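Beta-galactosidase BgaB (Bifidobacterium adolescentis, PDB 5VYM) releases terminal non-reducing beta-D-galactose from beta-galactosides, being highly active on Gal(beta1-4)Gal-containing oligosaccharides, and is represented here by its trimerisation domain. Local coordinates at residues L54-V64 with L72-F83; T105-A113 with G123-I131. All coordinates share one frame; numbering follows the deposited sequence.

Both contacts belong to the trimerisation domain of a family 42 beta-galactosidase; no ligand or active-site residue marks either of them. Contact 1 lies in the beta-alpha-beta part of the domain, its centre about 9 Å from the chain centre; contact 2 is more peripheral, its centre about 17 Å out, and faces the second subunit. The two centres are about 20 Å apart, and contact 1 closes along the chain before contact 2 opens. They nevertheless meet at the start of helix 74-85: Trp106 NE1 lies 2.9 Å from Leu72 O, a probable hydrogen bond, and the Ala113 methyl packs against Thr77, with CB 3.6 Å from OG1. The loop of contact 2 thus rests on the helix of contact 1.

Contact 1: L54-V64 with L72-F83; sequences LAYDWSSYKTV and LSAADTQRLADF
Leu54 O accepts two hydrogen bonds, from Arg79 NH1 at 2.9 Å and from Trp58 NE1 at 3.0 Å, the donors arriving from opposite faces of the carbonyl plane. The contact lays the loop leading into strand 63-66 against helix 74-85, both elements of the beta-alpha-beta unit completed by strand 89-93. Arg79 bends at its third torsion (chi3 63°), turning the guanidinium toward the loop, where NH2 reaches Tyr56 O at 2.7 Å. Because Asp76 OD1 also takes NH1 in a salt bridge one helical turn earlier, three oxygens grip the group, Tyr56 O and Asp76 OD1 in its plane and Leu54 O tilted from it, which probably stabilises its positive charge. Trp58 lies over one of its faces, the two planes 26° apart.

One turn on, Phe83 offers a ring face to the edge of the six-membered ring of Trp58 in a T-shaped pair, planes 81° apart and centroids separated by 5.4 Å. Leu80 CD2 packs against both Trp58 CH2 and Val64 CG1, while Leu10 of strand 7-11 touches Trp58 and Val64. At the far rim of the Phe83 ring, close to the ring plane, Tyr61 O lies 3.2 Å from CE2.

Contact 2: T105-A113 with G123-I131; sequences TWLGGYPGA and GVRGEEFNI
The Tyr110 ring carries Pro111 CD over one face, set toward the rim, while Gly126 CA sits at its edge near the plane. Phe129 approaches obliquely: its CD1 comes 3.7 Å from Tyr110 CE1, with the ring planes 38° apart. CG of Tyr110 is anti to the backbone N (chi1 166°), which carries the ring alongside Gly126 toward Phe129, while its hydroxyl is hydrogen-bonded to Tyr94 O. The guanidinium of Arg125 has Gly109 CA over one face and Gly108 O near its edge.

The backbones meet in a single antiparallel bridge, a hydrogen-bonded pair of Tyr110 and Gly126. Tyr110 N gives to Gly126 O at 2.7 Å, and Gly126 N returns a bond to Tyr110 O at 2.6 Å. The bridge fastens the loop before helix 117-122 to the segment following that helix, and the Tyr110-Pro111 peptide immediately after it is cis.

The extended Arg125 chain carries its guanidinium over Gly109, and NH1 donates to Gly108 O at 3.1 Å, in the carbonyl plane. Its NE and NH2 both grip Glu127 OE1, with NH2 at 3.0 Å in the salt bridge. Asp115 of the second subunit forms a salt bridge with NH1, and Val124, Arg125 and Ile131 pair with a strand of that subunit, continuing the sheet across the interface. Arg119 NE also lies near NH1, so the two carboxylates, Glu127 and the neighbouring subunit's Asp115, probably offset like charge here and link the loop to the interface with the second subunit.

Contact 1: L54-V64 with L72-F83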
loop_
_atom_site.group_PDB
_atom_site.type_symbol
_atom_site.label_atom_id
_atom_site.label_comp_id
_atom_site.label_asym_id
_atom_site.label_seq_id
_atom_site.Cartn_x
_atom_site.Cartn_y
_atom_site.Cartn_z
ATOM N N LEU B 54 3.381 20.789 0.855
ATOM C CA LEU B 54 3.163 19.388 1.203
ATOM C C LEU B 54 2.610 19.240 2.615
ATOM O O LEU B 54 1.783 18.357 2.877
ATOM C CB LEU B 54 4.471 18.610 1.045
ATOM C CG LEU B 54 4.482 17.128 1.418
ATOM C CD1 LEU B 54 3.384 16.383 0.688
ATOM C CD2 LEU B 54 5.837 16.511 1.111
ATOM N N ALA B 55 3.044 20.100 3.538
ATOM C CA ALA B 55 2.620 19.987 4.928
ATOM C C ALA B 55 1.173 20.412 5.152
ATOM O O ALA B 55 0.619 20.108 6.213
ATOM C CB ALA B 55 3.539 20.815 5.826
ATOM N N TYR B 56 0.551 21.095 4.194
ATOM C CA TYR B 56 -0.799 21.597 4.393
ATOM C C TYR B 56 -1.830 20.489 4.180
ATOM O O TYR B 56 -1.524 19.395 3.698
ATOM C CB TYR B 56 -1.083 22.774 3.461
ATOM C CG TYR B 56 -0.413 24.069 3.870
ATOM C CD1 TYR B 56 -0.611 25.235 3.143
ATOM C CD2 TYR B 56 0.419 24.125 4.981
ATOM C CE1 TYR B 56 -0.001 26.421 3.511
ATOM C CE2 TYR B 56 1.033 25.304 5.356
ATOM C CZ TYR B 56 0.820 26.449 4.618
ATOM O OH TYR B 56 1.429 27.625 4.989
ATOM N N ASP B 57 -3.072 20.792 4.551
ATOM C CA ASP B 57 -4.182 19.845 4.450
ATOM C C ASP B 57 -4.762 19.926 3.043
ATOM O O ASP B 57 -5.590 20.790 2.748
ATOM C CB ASP B 57 -5.238 20.149 5.508
ATOM C CG ASP B 57 -6.409 19.182 5.469
ATOM O OD1 ASP B 57 -6.306 18.133 4.800
ATOM O OD2 ASP B 57 -7.439 19.475 6.113
ATOM N N TRP B 58 -4.331 19.015 2.170
ATOM C CA TRP B 58 -4.850 18.925 0.812
ATOM C C TRP B 58 -5.829 17.769 0.639
ATOM O O TRP B 58 -6.038 17.305 -0.486
ATOM C CB TRP B 58 -3.701 18.799 -0.190
ATOM C CG TRP B 58 -2.536 18.009 0.320
ATOM C CD1 TRP B 58 -1.355 18.505 0.784
ATOM C CD2 TRP B 58 -2.440 16.582 0.421
ATOM N NE1 TRP B 58 -0.526 17.478 1.167
ATOM C CE2 TRP B 58 -1.169 16.287 0.953
ATOM C CE3 TRP B 58 -3.302 15.526 0.112
ATOM C CZ2 TRP B 58 -0.739 14.982 1.183
ATOM C CZ3 TRP B 58 -2.875 14.231 0.342
ATOM C CH2 TRP B 58 -1.605 13.971 0.872
ATOM N N SER B 59 -6.433 17.298 1.733
ATOM C CA SER B 59 -7.358 16.174 1.656
ATOM C C SER B 59 -8.636 16.519 0.902
ATOM O O SER B 59 -9.317 15.609 0.416
ATOM C CB SER B 59 -7.706 15.683 3.061
ATOM O OG SER B 59 -8.349 16.700 3.810
ATOM N N SER B 60 -8.976 17.804 0.792
ATOM C CA SER B 60 -10.191 18.215 0.102
ATOM C C SER B 60 -10.033 18.263 -1.413
ATOM O O SER B 60 -11.039 18.390 -2.118
ATOM C CB SER B 60 -10.648 19.585 0.616
ATOM O OG SER B 60 -9.615 20.549 0.489
ATOM N N TYR B 61 -8.811 18.172 -1.929
ATOM C CA TYR B 61 -8.615 18.137 -3.369
ATOM C C TYR B 61 -8.986 16.765 -3.923
ATOM O O TYR B 61 -9.072 15.771 -3.195
ATOM C CB TYR B 61 -7.165 18.472 -3.727
ATOM C CG TYR B 61 -6.809 19.932 -3.565
ATOM C CD1 TYR B 61 -6.403 20.436 -2.336
ATOM C CD2 TYR B 61 -6.878 20.807 -4.640
ATOM C CE1 TYR B 61 -6.077 21.770 -2.183
ATOM C CE2 TYR B 61 -6.554 22.143 -4.498
ATOM C CZ TYR B 61 -6.155 22.620 -3.267
ATOM O OH TYR B 61 -5.832 23.950 -3.120
ATOM N N LYS B 62 -9.211 16.717 -5.234
ATOM C CA LYS B 62 -9.540 15.455 -5.883
ATOM C C LYS B 62 -8.321 14.768 -6.479
ATOM O O LYS B 62 -8.258 13.534 -6.493
ATOM C CB LYS B 62 -10.586 15.682 -6.977
ATOM C CG LYS B 62 -11.919 16.196 -6.459
ATOM C CD LYS B 62 -12.955 16.242 -7.568
ATOM C CE LYS B 62 -14.294 16.746 -7.056
ATOM N NZ LYS B 62 -14.776 15.940 -5.902
ATOM N N THR B 63 -7.351 15.539 -6.964
ATOM C CA THR B 63 -6.125 15.009 -7.536
ATOM C C THR B 63 -4.938 15.735 -6.923
ATOM O O THR B 63 -4.987 16.950 -6.704
ATOM C CB THR B 63 -6.112 15.161 -9.061
ATOM O OG1 THR B 63 -7.208 14.427 -9.622
ATOM C CG2 THR B 63 -4.807 14.635 -9.650
ATOM N N VAL B 64 -3.878 14.984 -6.640
ATOM C CA VAL B 64 -2.662 15.516 -6.041
ATOM C C VAL B 64 -1.482 15.084 -6.902
ATOM O O VAL B 64 -1.386 13.912 -7.288
ATOM C CB VAL B 64 -2.503 15.039 -4.584
ATOM C CG1 VAL B 64 -1.056 14.789 -4.246
ATOM C CG2 VAL B 64 -3.106 16.059 -3.632
ATOM N N LEU B 72 10.385 12.383 0.886
ATOM C CA LEU B 72 9.073 11.947 1.348
ATOM C C LEU B 72 9.259 11.159 2.632
ATOM O O LEU B 72 9.872 10.087 2.623
ATOM C CB LEU B 72 8.359 11.092 0.299
ATOM C CG LEU B 72 7.328 11.784 -0.593
ATOM C CD1 LEU B 72 6.544 10.750 -1.387
ATOM C CD2 LEU B 72 6.392 12.655 0.232
ATOM N N SER B 73 8.742 11.694 3.734
ATOM C CA SER B 73 8.755 10.963 4.987
ATOM C C SER B 73 7.787 9.784 4.913
ATOM O O SER B 73 6.948 9.686 4.013
ATOM C CB SER B 73 8.386 11.885 6.148
ATOM O OG SER B 73 7.102 12.452 5.955
ATOM N N ALA B 74 7.918 8.871 5.876
ATOM C CA ALA B 74 6.968 7.769 5.963
ATOM C C ALA B 74 5.560 8.283 6.236
ATOM O O ALA B 74 4.586 7.792 5.654
ATOM C CB ALA B 74 7.401 6.782 7.047
ATOM N N ALA B 75 5.438 9.288 7.108
ATOM C CA ALA B 75 4.124 9.825 7.443
ATOM C C ALA B 75 3.470 10.483 6.236
ATOM O O ALA B 75 2.251 10.388 6.053
ATOM C CB ALA B 75 4.244 10.818 8.597
ATOM N N ASP B 76 4.261 11.154 5.397
ATOM C CA ASP B 76 3.693 11.797 4.216
ATOM C C ASP B 76 3.309 10.771 3.157
ATOM O O ASP B 76 2.296 10.936 2.466
ATOM C CB ASP B 76 4.672 12.827 3.651
ATOM C CG ASP B 76 4.691 14.115 4.456
ATOM O OD1 ASP B 76 3.708 14.380 5.183
ATOM O OD2 ASP B 76 5.683 14.867 4.356
ATOM N N THR B 77 4.103 9.708 3.009
ATOM C CA THR B 77 3.705 8.618 2.123
ATOM C C THR B 77 2.412 7.975 2.610
ATOM O O THR B 77 1.554 7.591 1.806
ATOM C CB THR B 77 4.824 7.578 2.027
ATOM O OG1 THR B 77 6.048 8.222 1.655
ATOM C CG2 THR B 77 4.488 6.526 0.983
ATOM N N GLN B 78 2.249 7.868 3.932
ATOM C CA GLN B 78 1.007 7.344 4.490
ATOM C C GLN B 78 -0.162 8.281 4.210
ATOM O O GLN B 78 -1.287 7.824 3.973
ATOM C CB GLN B 78 1.168 7.116 5.994
ATOM C CG GLN B 78 -0.055 6.517 6.672
ATOM C CD GLN B 78 -0.382 5.129 6.162
ATOM O OE1 GLN B 78 0.494 4.272 6.055
ATOM N NE2 GLN B 78 -1.649 4.902 5.835
ATOM N N ARG B 79 0.080 9.595 4.234
ATOM C CA ARG B 79 -0.986 10.545 3.925
ATOM C C ARG B 79 -1.467 10.383 2.490
ATOM O O ARG B 79 -2.667 10.491 2.213
ATOM C CB ARG B 79 -0.511 11.977 4.170
ATOM C CG ARG B 79 -0.290 12.330 5.633
ATOM C CD ARG B 79 0.315 13.720 5.765
ATOM N NE ARG B 79 -0.583 14.755 5.262
ATOM C CZ ARG B 79 -0.178 15.942 4.819
ATOM N NH1 ARG B 79 1.116 16.239 4.803
ATOM N NH2 ARG B 79 -1.063 16.826 4.380
ATOM N N LEU B 80 -0.543 10.124 1.560
ATOM C CA LEU B 80 -0.936 9.872 0.178
ATOM C C LEU B 80 -1.732 8.579 0.058
ATOM O O LEU B 80 -2.730 8.523 -0.670
ATOM C CB LEU B 80 0.300 9.819 -0.721
ATOM C CG LEU B 80 1.082 11.117 -0.913
ATOM C CD1 LEU B 80 2.372 10.840 -1.664
ATOM C CD2 LEU B 80 0.241 12.142 -1.654
ATOM N N ALA B 81 -1.308 7.530 0.769
ATOM C CA ALA B 81 -2.023 6.259 0.706
ATOM C C ALA B 81 -3.430 6.391 1.273
ATOM O O ALA B 81 -4.390 5.872 0.692
ATOM C CB ALA B 81 -1.242 5.177 1.449
ATOM N N ASP B 82 -3.573 7.082 2.407
ATOM C CA ASP B 82 -4.903 7.338 2.953
ATOM C C ASP B 82 -5.733 8.180 1.992
ATOM O O ASP B 82 -6.923 7.911 1.786
ATOM C CB ASP B 82 -4.793 8.033 4.311
ATOM C CG ASP B 82 -4.293 7.106 5.404
ATOM O OD1 ASP B 82 -4.752 5.946 5.459
ATOM O OD2 ASP B 82 -3.440 7.539 6.207
ATOM N N PHE B 83 -5.119 9.203 1.397
ATOM C CA PHE B 83 -5.831 10.060 0.456
ATOM C C PHE B 83 -6.303 9.268 -0.758
ATOM O O PHE B 83 -7.446 9.417 -1.205
ATOM C CB PHE B 83 -4.925 11.221 0.037
ATOM C CG PHE B 83 -5.491 12.074 -1.061
ATOM C CD1 PHE B 83 -5.109 11.874 -2.377
ATOM C CD2 PHE B 83 -6.393 13.084 -0.775
ATOM C CE1 PHE B 83 -5.623 12.661 -3.392
ATOM C CE2 PHE B 83 -6.911 13.875 -1.783
ATOM C CZ PHE B 83 -6.525 13.663 -3.094
#

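Contact 2: T105-A113 with G123-I131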
loop_
_atom_site.group_PDB
_atom_site.type_symbol
_atom_site.label_atom_id
_atom_site.label_comp_id
_atom_site.label_asym_id
_atom_site.label_seq_id
_atom_site.Cartn_x
_atom_site.Cartn_y
_atom_site.Cartn_z
ATOM N N THR B 105 18.722 7.735 1.790
ATOM C CA THR B 105 18.100 7.091 0.640
ATOM C C THR B 105 17.150 5.990 1.095
ATOM O O THR B 105 17.518 5.128 1.899
ATOM C CB THR B 105 19.169 6.511 -0.285
ATOM O OG1 THR B 105 19.981 7.571 -0.806
ATOM C CG2 THR B 105 18.526 5.763 -1.441
ATOM N N TRP B 106 15.918 6.028 0.586
ATOM C CA TRP B 106 14.971 4.952 0.849
ATOM C C TRP B 106 15.496 3.643 0.274
ATOM O O TRP B 106 15.825 3.557 -0.913
ATOM C CB TRP B 106 13.603 5.272 0.245
ATOM C CG TRP B 106 12.708 6.104 1.113
ATOM C CD1 TRP B 106 12.376 7.413 0.927
ATOM C CD2 TRP B 106 12.013 5.677 2.293
ATOM N NE1 TRP B 106 11.524 7.832 1.921
ATOM C CE2 TRP B 106 11.286 6.785 2.773
ATOM C CE3 TRP B 106 11.941 4.467 2.993
ATOM C CZ2 TRP B 106 10.495 6.720 3.919
ATOM C CZ3 TRP B 106 11.154 4.405 4.131
ATOM C CH2 TRP B 106 10.443 5.524 4.583
ATOM N N LEU B 107 15.569 2.622 1.121
ATOM C CA LEU B 107 16.082 1.317 0.734
ATOM C C LEU B 107 14.935 0.361 0.428
ATOM O O LEU B 107 13.811 0.540 0.902
ATOM C CB LEU B 107 16.960 0.729 1.840
ATOM C CG LEU B 107 18.125 1.586 2.333
ATOM C CD1 LEU B 107 18.751 0.950 3.560
ATOM C CD2 LEU B 107 19.156 1.779 1.231
ATOM N N GLY B 108 15.228 -0.655 -0.382
ATOM C CA GLY B 108 14.286 -1.723 -0.663
ATOM C C GLY B 108 13.673 -1.724 -2.052
ATOM O O GLY B 108 12.851 -2.602 -2.341
ATOM N N GLY B 109 14.036 -0.787 -2.927
ATOM C CA GLY B 109 13.476 -0.770 -4.269
ATOM C C GLY B 109 13.057 0.611 -4.742
ATOM O O GLY B 109 13.171 1.590 -3.997
ATOM N N TYR B 110 12.557 0.706 -5.977
ATOM C CA TYR B 110 12.185 1.995 -6.538
ATOM C C TYR B 110 10.729 2.002 -6.986
ATOM O O TYR B 110 10.273 1.044 -7.623
ATOM C CB TYR B 110 13.082 2.360 -7.735
ATOM C CG TYR B 110 12.548 3.508 -8.573
ATOM C CD1 TYR B 110 12.800 4.830 -8.223
ATOM C CD2 TYR B 110 11.787 3.268 -9.712
ATOM C CE1 TYR B 110 12.307 5.881 -8.984
ATOM C CE2 TYR B 110 11.288 4.310 -10.475
ATOM C CZ TYR B 110 11.553 5.612 -10.108
ATOM O OH TYR B 110 11.061 6.646 -10.868
ATOM N N PRO B 111 9.967 3.063 -6.662
ATOM C CA PRO B 111 10.360 4.132 -5.732
ATOM C C PRO B 111 10.303 3.656 -4.282
ATOM O O PRO B 111 9.412 2.888 -3.924
ATOM C CB PRO B 111 9.330 5.238 -5.996
ATOM C CG PRO B 111 8.167 4.544 -6.589
ATOM C CD PRO B 111 8.726 3.394 -7.381
ATOM N N GLY B 112 11.245 4.110 -3.460
ATOM C CA GLY B 112 11.433 3.534 -2.143
ATOM C C GLY B 112 10.611 4.113 -1.018
ATOM O O GLY B 112 10.573 3.517 0.061
ATOM N N ALA B 113 9.952 5.251 -1.231
ATOM C CA ALA B 113 9.238 5.917 -0.148
ATOM C C ALA B 113 8.164 5.010 0.443
ATOM O O ALA B 113 7.372 4.406 -0.286
ATOM C CB ALA B 113 8.612 7.217 -0.650
ATOM N N GLY B 123 1.621 0.313 -8.309
ATOM C CA GLY B 123 1.646 -0.945 -9.032
ATOM C C GLY B 123 2.858 -1.114 -9.920
ATOM O O GLY B 123 2.777 -1.790 -10.951
ATOM N N VAL B 124 3.984 -0.514 -9.545
ATOM C CA VAL B 124 5.202 -0.517 -10.347
ATOM C C VAL B 124 6.391 -0.638 -9.404
ATOM O O VAL B 124 6.426 0.005 -8.350
ATOM C CB VAL B 124 5.304 0.758 -11.212
ATOM C CG1 VAL B 124 6.748 1.069 -11.556
ATOM C CG2 VAL B 124 4.473 0.609 -12.478
ATOM N N ARG B 125 7.361 -1.473 -9.773
ATOM C CA ARG B 125 8.560 -1.653 -8.968
ATOM C C ARG B 125 9.805 -1.583 -9.836
ATOM O O ARG B 125 9.835 -2.125 -10.946
ATOM C CB ARG B 125 8.551 -2.990 -8.214
ATOM C CG ARG B 125 9.826 -3.215 -7.417
ATOM C CD ARG B 125 9.911 -4.597 -6.807
ATOM N NE ARG B 125 11.258 -4.857 -6.303
ATOM C CZ ARG B 125 11.679 -4.527 -5.087
ATOM N NH1 ARG B 125 10.858 -3.926 -4.236
ATOM N NH2 ARG B 125 12.924 -4.800 -4.720
ATOM N N GLY B 126 10.829 -0.902 -9.319
ATOM C CA GLY B 126 12.166 -0.976 -9.858
ATOM C C GLY B 126 13.132 -1.410 -8.767
ATOM O O GLY B 126 12.789 -1.446 -7.580
ATOM N N GLU B 127 14.352 -1.753 -9.183
ATOM C CA GLU B 127 15.352 -2.154 -8.200
ATOM C C GLU B 127 16.054 -0.956 -7.575
ATOM O O GLU B 127 16.392 -0.996 -6.387
ATOM C CB GLU B 127 16.376 -3.094 -8.837
ATOM C CG GLU B 127 15.863 -4.514 -9.052
ATOM C CD GLU B 127 15.319 -5.144 -7.779
ATOM O OE1 GLU B 127 14.105 -5.007 -7.507
ATOM O OE2 GLU B 127 16.108 -5.776 -7.046
ATOM N N GLU B 128 16.268 0.110 -8.341
ATOM C CA GLU B 128 16.902 1.311 -7.816
ATOM C C GLU B 128 16.653 2.463 -8.774
ATOM O O GLU B 128 16.283 2.264 -9.935
ATOM C CB GLU B 128 18.407 1.109 -7.600
ATOM C CG GLU B 128 19.182 0.791 -8.867
ATOM C CD GLU B 128 20.664 0.604 -8.610
ATOM O OE1 GLU B 128 21.083 0.726 -7.440
ATOM O OE2 GLU B 128 21.408 0.334 -9.575
ATOM N N PHE B 129 16.853 3.675 -8.263
ATOM C CA PHE B 129 16.794 4.868 -9.096
ATOM C C PHE B 129 17.889 4.806 -10.154
ATOM O O PHE B 129 19.071 4.645 -9.834
ATOM C CB PHE B 129 16.945 6.112 -8.220
ATOM C CG PHE B 129 16.679 7.406 -8.935
ATOM C CD1 PHE B 129 15.469 7.629 -9.570
ATOM C CD2 PHE B 129 17.627 8.416 -8.937
ATOM C CE1 PHE B 129 15.220 8.828 -10.216
ATOM C CE2 PHE B 129 17.384 9.616 -9.578
ATOM C CZ PHE B 129 16.178 9.823 -10.218
ATOM N N ASN B 130 17.492 4.921 -11.423
ATOM C CA ASN B 130 18.421 4.715 -12.536
ATOM C C ASN B 130 17.904 5.517 -13.733
ATOM O O ASN B 130 17.056 5.043 -14.491
ATOM C CB ASN B 130 18.555 3.236 -12.865
ATOM C CG ASN B 130 19.402 2.987 -14.093
ATOM O OD1 ASN B 130 20.333 3.737 -14.383
ATOM N ND2 ASN B 130 19.079 1.928 -14.829
ATOM N N ILE B 131 18.434 6.726 -13.893
ATOM C CA ILE B 131 18.025 7.620 -14.969
ATOM C C ILE B 131 19.096 7.636 -16.049
ATOM O O ILE B 131 20.294 7.488 -15.775
ATOM C CB ILE B 131 17.743 9.046 -14.449
ATOM C CG1 ILE B 131 18.930 9.568 -13.637
ATOM C CG2 ILE B 131 16.465 9.070 -13.626
ATOM C CD1 ILE B 131 18.728 10.968 -13.100
#